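Local coordinates for 177aa long conserved hypothetical protein (ST1454) (Sulfolobus tokodaii, PDB 1WOZ) that probably transfers the adenosyl group of ATP to the cobalt of cob(I)alamin, as do the PduO-type adenosyltransferases to whose family this trimeric helical protein belongs, at residues L31-S36 against A121-R126; W84-T89 against L146-S151. One frame throughout, in Å; residues are numbered along the deposited sequence.

Contact 1: residues L31-S36 against A121-R126; sequences LDELNS and ARRVER. With POG ((20S)-2,5,8,11,14,17-hexamethyl-3,6,9,12,15,18-hexaoxahenicosane-1,20-diol), chain B.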
loop_
_atom_site.group_PDB
_atom_site.type_symbol
_atom_site.label_atom_id
_atom_site.label_comp_id
_atom_site.label_asym_id
_atom_site.label_seq_id
_atom_site.Cartn_x
_atom_site.Cartn_y
_atom_site.Cartn_z
ATOM N N LEU A 31 3.895 -10.556 4.952
ATOM C CA LEU A 31 4.940 -10.166 5.890
ATOM C C LEU A 31 5.966 -9.290 5.188
ATOM O O LEU A 31 6.440 -8.308 5.747
ATOM C CB LEU A 31 5.626 -11.407 6.487
ATOM C CG LEU A 31 4.691 -12.106 7.474
ATOM C CD1 LEU A 31 5.251 -13.474 7.816
ATOM C CD2 LEU A 31 4.518 -11.251 8.740
ATOM N N ASP A 32 6.315 -9.656 3.957
ATOM C CA ASP A 32 7.281 -8.869 3.181
ATOM C C ASP A 32 6.716 -7.461 2.874
ATOM O O ASP A 32 7.429 -6.454 2.975
ATOM C CB ASP A 32 7.629 -9.619 1.881
ATOM C CG ASP A 32 8.564 -8.825 0.967
ATOM O OD1 ASP A 32 9.531 -8.215 1.455
ATOM O OD2 ASP A 32 8.334 -8.828 -0.256
ATOM N N GLU A 33 5.443 -7.391 2.494
ATOM C CA GLU A 33 4.843 -6.091 2.207
ATOM C C GLU A 33 4.901 -5.230 3.474
ATOM O O GLU A 33 5.294 -4.065 3.437
ATOM C CB GLU A 33 3.394 -6.258 1.707
ATOM C CG GLU A 33 2.770 -4.908 1.316
ATOM C CD GLU A 33 1.358 -5.003 0.737
ATOM O OE1 GLU A 33 0.859 -6.118 0.509
ATOM O OE2 GLU A 33 0.746 -3.938 0.491
ATOM N N LEU A 34 4.516 -5.796 4.611
ATOM C CA LEU A 34 4.594 -5.042 5.866
ATOM C C LEU A 34 6.051 -4.623 6.153
ATOM O O LEU A 34 6.331 -3.468 6.492
ATOM C CB LEU A 34 4.055 -5.891 7.029
ATOM C CG LEU A 34 4.307 -5.338 8.451
ATOM C CD1 LEU A 34 3.628 -3.968 8.628
ATOM C CD2 LEU A 34 3.734 -6.325 9.493
ATOM N N ASN A 35 6.977 -5.562 5.992
ATOM C CA ASN A 35 8.390 -5.294 6.253
ATOM C C ASN A 35 8.907 -4.146 5.370
ATOM O O ASN A 35 9.719 -3.317 5.805
ATOM C CB ASN A 35 9.198 -6.590 5.995
ATOM C CG ASN A 35 10.452 -6.693 6.864
ATOM O OD1 ASN A 35 10.657 -5.911 7.788
ATOM N ND2 ASN A 35 11.290 -7.671 6.562
ATOM N N SER A 36 8.431 -4.096 4.123
ATOM C CA SER A 36 8.863 -3.055 3.195
ATOM C C SER A 36 8.296 -1.701 3.616
ATOM O O SER A 36 9.013 -0.692 3.573
ATOM C CB SER A 36 8.457 -3.419 1.763
ATOM O OG SER A 36 9.098 -4.646 1.377
ATOM N N ALA A 121 -0.109 -3.400 8.854
ATOM C CA ALA A 121 0.115 -4.429 9.877
ATOM C C ALA A 121 -1.242 -5.056 10.255
ATOM O O ALA A 121 -1.356 -6.275 10.436
ATOM C CB ALA A 121 0.782 -3.815 11.107
ATOM N N ARG A 122 -2.271 -4.217 10.365
ATOM C CA ARG A 122 -3.603 -4.702 10.700
ATOM C C ARG A 122 -4.168 -5.574 9.578
ATOM O O ARG A 122 -4.856 -6.573 9.854
ATOM C CB ARG A 122 -4.532 -3.519 11.050
ATOM C CG ARG A 122 -4.232 -2.987 12.468
ATOM C CD ARG A 122 -5.095 -1.785 12.881
ATOM N NE ARG A 122 -6.542 -2.034 12.891
ATOM C CZ ARG A 122 -7.260 -2.478 13.928
ATOM N NH1 ARG A 122 -6.690 -2.754 15.092
ATOM N NH2 ARG A 122 -8.580 -2.606 13.812
ATOM N N ARG A 123 -3.829 -5.265 8.320
ATOM C CA ARG A 123 -4.304 -6.092 7.212
ATOM C C ARG A 123 -3.617 -7.470 7.280
ATOM O O ARG A 123 -4.265 -8.515 7.066
ATOM C CB ARG A 123 -4.053 -5.408 5.850
ATOM C CG ARG A 123 -3.986 -6.398 4.651
ATOM C CD ARG A 123 -4.335 -5.749 3.309
ATOM N NE ARG A 123 -3.537 -4.562 2.978
ATOM C CZ ARG A 123 -2.365 -4.589 2.352
ATOM N NH1 ARG A 123 -1.841 -5.759 2.000
ATOM N NH2 ARG A 123 -1.744 -3.448 2.031
ATOM N N VAL A 124 -2.322 -7.484 7.594
ATOM C CA VAL A 124 -1.586 -8.745 7.725
ATOM C C VAL A 124 -2.161 -9.540 8.909
ATOM O O VAL A 124 -2.320 -10.764 8.826
ATOM C CB VAL A 124 -0.062 -8.506 7.959
ATOM C CG1 VAL A 124 0.686 -9.877 8.081
ATOM C CG2 VAL A 124 0.514 -7.684 6.793
ATOM N N GLU A 125 -2.489 -8.847 9.999
ATOM C CA GLU A 125 -3.078 -9.517 11.174
ATOM C C GLU A 125 -4.397 -10.218 10.802
ATOM O O GLU A 125 -4.603 -11.393 11.151
ATOM C CB GLU A 125 -3.338 -8.512 12.307
ATOM C CG GLU A 125 -3.992 -9.180 13.534
ATOM C CD GLU A 125 -4.419 -8.200 14.611
ATOM O OE1 GLU A 125 -4.227 -6.971 14.441
ATOM O OE2 GLU A 125 -4.950 -8.669 15.644
ATOM N N ARG A 126 -5.291 -9.509 10.102
ATOM C CA ARG A 126 -6.557 -10.114 9.669
ATOM C C ARG A 126 -6.310 -11.295 8.734
ATOM O O ARG A 126 -6.943 -12.342 8.875
ATOM C CB ARG A 126 -7.464 -9.102 8.947
ATOM C CG ARG A 126 -8.063 -7.990 9.829
ATOM C CD ARG A 126 -9.142 -7.234 9.035
ATOM N NE ARG A 126 -8.675 -6.769 7.721
ATOM C CZ ARG A 126 -7.905 -5.690 7.516
ATOM N NH1 ARG A 126 -7.495 -4.939 8.529
ATOM N NH2 ARG A 126 -7.553 -5.350 6.282
HETATM O OH POG B . 10.141 -11.690 3.711
HETATM C C2 POG B . 9.429 -11.965 4.921
HETATM C C1 POG B . 9.648 -10.931 5.965
HETATM C C3 POG B . 9.872 -13.257 5.407
HETATM O O2 POG B . 10.130 -14.149 4.319
HETATM C C5 POG B . 11.114 -15.121 4.723
#
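Leu-34 packs against Ala-121 and Val-124 where residues 31-36 and 121-126 run nearly antiparallel, at 166°, with axes 9.6 Å apart. Its CG lies anti to the backbone N (chi1 169°), which sends the branched end across to Ala-121; there Leu-34 CD1 rests 3.8 Å from Ala-121 CB. On the other side of the branch point, Leu-34 CB meets Val-124 CG2 at 4.0 Å. One turn back, the tip of Leu-31 crosses Val-124 at about a right angle, CD2 to CG1.

Beside this apolar strip Arg-123 grips Glu-33 end-on: Arg-123 NH1 donates to Glu-33 OE1 (3.1 Å) and Arg-123 NH2 to Glu-33 OE2 (3.0 Å). Both bonds are nearly straight and lie in the guanidinium plane, yet they meet the carboxylate from above, because the two planes stand 51° apart. The pair is also shared: Glu-33 OE2 takes Arg-123 of the second subunit, and Arg-123 NH2 gives to Glu-33 of the third. An alanine at Glu-33 would probably leave the charge of Arg-123 without its mate here and weaken the junction with the second subunit.

On the far side of helix 23-44, Asp-32 CB and Asn-35 ND2 touch the bound polyether. The chemistry thus joins a greasy intrachain seam to a network of alternating charges shared across the trimer interface.

Contact 2: residues W84-T89 against L146-S151; sequences WLEERT and LNRLSS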
loop_
_atom_site.group_PDB
_atom_site.type_symbol
_atom_site.label_atom_id
_atom_site.label_comp_id
_atom_site.label_asym_id
_atom_site.label_seq_id
_atom_site.Cartn_x
_atom_site.Cartn_y
_atom_site.Cartn_z
ATOM N N TRP A 84 8.538 -7.230 24.643
ATOM C CA TRP A 84 9.314 -6.092 24.193
ATOM C C TRP A 84 8.415 -5.070 23.448
ATOM O O TRP A 84 8.546 -3.873 23.649
ATOM C CB TRP A 84 10.442 -6.584 23.274
ATOM C CG TRP A 84 11.141 -5.474 22.637
ATOM C CD1 TRP A 84 11.950 -4.555 23.252
ATOM C CD2 TRP A 84 10.986 -5.034 21.281
ATOM N NE1 TRP A 84 12.297 -3.564 22.361
ATOM C CE2 TRP A 84 11.718 -3.830 21.150
ATOM C CE3 TRP A 84 10.304 -5.540 20.169
ATOM C CZ2 TRP A 84 11.781 -3.117 19.941
ATOM C CZ3 TRP A 84 10.371 -4.828 18.961
ATOM C CH2 TRP A 84 11.105 -3.627 18.868
ATOM N N LEU A 85 7.515 -5.544 22.586
ATOM C CA LEU A 85 6.622 -4.623 21.854
ATOM C C LEU A 85 5.758 -3.822 22.839
ATOM O O LEU A 85 5.605 -2.614 22.714
ATOM C CB LEU A 85 5.704 -5.391 20.905
ATOM C CG LEU A 85 6.370 -6.118 19.728
ATOM C CD1 LEU A 85 5.333 -6.925 19.010
ATOM C CD2 LEU A 85 7.027 -5.104 18.794
ATOM N N GLU A 86 5.203 -4.509 23.822
ATOM C CA GLU A 86 4.367 -3.856 24.826
ATOM C C GLU A 86 5.127 -2.843 25.681
ATOM O O GLU A 86 4.601 -1.769 25.979
ATOM C CB GLU A 86 3.727 -4.910 25.719
ATOM C CG GLU A 86 2.962 -5.937 24.918
ATOM C CD GLU A 86 2.390 -7.049 25.775
ATOM O OE1 GLU A 86 3.074 -7.481 26.729
ATOM O OE2 GLU A 86 1.270 -7.503 25.479
ATOM N N GLU A 87 6.353 -3.176 26.076
ATOM C CA GLU A 87 7.148 -2.265 26.896
ATOM C C GLU A 87 7.519 -1.012 26.124
ATOM O O GLU A 87 7.511 0.090 26.690
ATOM C CB GLU A 87 8.438 -2.939 27.386
ATOM C CG GLU A 87 8.226 -4.228 28.141
ATOM C CD GLU A 87 9.538 -4.951 28.421
ATOM O OE1 GLU A 87 10.424 -4.979 27.540
ATOM O OE2 GLU A 87 9.676 -5.507 29.525
ATOM N N ARG A 88 7.877 -1.161 24.846
ATOM C CA ARG A 88 8.222 0.027 24.062
ATOM C C ARG A 88 6.954 0.852 23.839
ATOM O O ARG A 88 6.994 2.086 23.825
ATOM C CB ARG A 88 8.867 -0.356 22.716
ATOM C CG ARG A 88 10.263 -0.981 22.845
ATOM C CD ARG A 88 11.206 -0.052 23.621
ATOM N NE ARG A 88 11.398 1.230 22.948
ATOM C CZ ARG A 88 11.737 2.362 23.565
ATOM N NH1 ARG A 88 11.917 2.380 24.883
ATOM N NH2 ARG A 88 11.913 3.475 22.867
ATOM N N THR A 89 5.823 0.176 23.677
ATOM C CA THR A 89 4.573 0.895 23.475
ATOM C C THR A 89 4.328 1.781 24.710
ATOM O O THR A 89 4.001 2.967 24.583
ATOM C CB THR A 89 3.402 -0.087 23.247
ATOM O OG1 THR A 89 3.635 -0.845 22.041
ATOM C CG2 THR A 89 2.071 0.672 23.095
ATOM N N LEU A 146 1.715 -9.564 15.818
ATOM C CA LEU A 146 1.176 -8.638 14.822
ATOM C C LEU A 146 0.190 -7.647 15.448
ATOM O O LEU A 146 0.196 -6.463 15.100
ATOM C CB LEU A 146 0.510 -9.424 13.690
ATOM C CG LEU A 146 1.495 -10.160 12.757
ATOM C CD1 LEU A 146 0.703 -11.021 11.801
ATOM C CD2 LEU A 146 2.395 -9.145 11.979
ATOM N N ASN A 147 -0.645 -8.132 16.369
ATOM C CA ASN A 147 -1.615 -7.278 17.065
ATOM C C ASN A 147 -0.892 -6.217 17.898
ATOM O O ASN A 147 -1.255 -5.029 17.854
ATOM C CB ASN A 147 -2.541 -8.150 17.932
ATOM C CG ASN A 147 -3.569 -7.331 18.743
ATOM O OD1 ASN A 147 -3.291 -6.904 19.862
ATOM N ND2 ASN A 147 -4.751 -7.124 18.174
ATOM N N ARG A 148 0.139 -6.619 18.637
ATOM C CA ARG A 148 0.902 -5.684 19.472
ATOM C C ARG A 148 1.683 -4.704 18.618
ATOM O O ARG A 148 1.919 -3.566 19.025
ATOM C CB ARG A 148 1.934 -6.416 20.338
ATOM C CG ARG A 148 1.460 -7.026 21.660
ATOM C CD ARG A 148 -0.022 -6.991 21.903
ATOM N NE ARG A 148 -0.336 -7.788 23.090
ATOM C CZ ARG A 148 -1.415 -8.542 23.216
ATOM N NH1 ARG A 148 -2.296 -8.596 22.240
ATOM N NH2 ARG A 148 -1.591 -9.280 24.302
ATOM N N LEU A 149 2.134 -5.163 17.450
ATOM C CA LEU A 149 2.903 -4.283 16.584
ATOM C C LEU A 149 2.081 -3.089 16.120
ATOM O O LEU A 149 2.588 -1.965 16.072
ATOM C CB LEU A 149 3.425 -5.060 15.372
ATOM C CG LEU A 149 4.140 -4.248 14.292
ATOM C CD1 LEU A 149 5.341 -3.551 14.856
ATOM C CD2 LEU A 149 4.578 -5.227 13.170
ATOM N N SER A 150 0.830 -3.313 15.747
ATOM C CA SER A 150 0.050 -2.174 15.293
ATOM C C SER A 150 -0.148 -1.141 16.421
ATOM O O SER A 150 -0.171 0.066 16.157
ATOM C CB SER A 150 -1.284 -2.630 14.703
ATOM O OG SER A 150 -2.111 -3.229 15.677
ATOM N N SER A 151 -0.259 -1.594 17.673
ATOM C CA SER A 151 -0.411 -0.627 18.769
ATOM C C SER A 151 0.899 0.149 18.982
ATOM O O SER A 151 0.878 1.336 19.320
ATOM C CB SER A 151 -0.812 -1.332 20.072
ATOM O OG SER A 151 -2.066 -1.956 19.912
HETATM O O HOH W 1 2.043 -3.001 21.791
#
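Glu-86 and Arg-148 form the salt bridge of this contact, through a single bond from Arg-148 NE to Glu-86 OE2 of 2.9 Å and 169°. The oxygen is met on its anti side, and the carboxylate and guanidinium are nearly coplanar, with 12° between their planes. Only NE bonds to this oxygen; Arg-148 NH1 turns instead to Asn-147 OD1 of its own helix, 3.1 Å away and markedly bent. Two partners at the guanidinium edge therefore fix its rotation. The arginine reaches this place through a nearly eclipsed chi2 of 7°, a strained bend that lays Arg-148 CG 3.7 Å from Glu-86 CG, so that the aliphatic stems touch beneath the charges.

A water makes the second polar link, donating to Thr-89 OG1 at 2.7 Å and to Arg-148 O at 2.8 Å. The same hydroxyl gives its proton to Leu-85 O, which also receives Thr-89 N from the opposite face of the carbonyl plane; the water thus bridges one helix's side chain to the other's backbone.

Beyond the polar links the contact is van der Waals packing. Leu-85 points toward helix 140-163, and its CD1 lies 3.7 Å from Arg-148 CB. One turn on, the methyl of Thr-89 lies against the backbone O of Ser-151. Leu-149 turns away from residues 84-89 and packs on Val-57 of helix 48-69.

The axes of residues 84-89 and 146-151 run nearly parallel, 9.1 Å apart at closest approach. They belong to helices 79-96 and 140-163, two members of a bundle of five long helices, as in the trimeric PduO-type adenosyltransferases; here a polar, partly exposed rim borders buried leucines.

From the N terminus, helix 23-44 supplies the first half of contact 1 and helix 79-96 the first half of contact 2; helix 109-134 then closes the 84-residue loop of contact 1, and helix 140-163 closes the 56-residue loop of contact 2. The segments alternate along the chain, so the two closures cross rather than nest. Their centres lie 14 Å apart, and helices 109-134 and 140-163, successive in the chain, join them: Val-124 packs on Leu-146, Arg-122 on Ser-150, and Glu-125 probably accepts a hydrogen bond from Asn-147. Leu-34 also reaches Leu-149, tying the subunit-interface side of the bundle to helix 79-96 through helix 140-163.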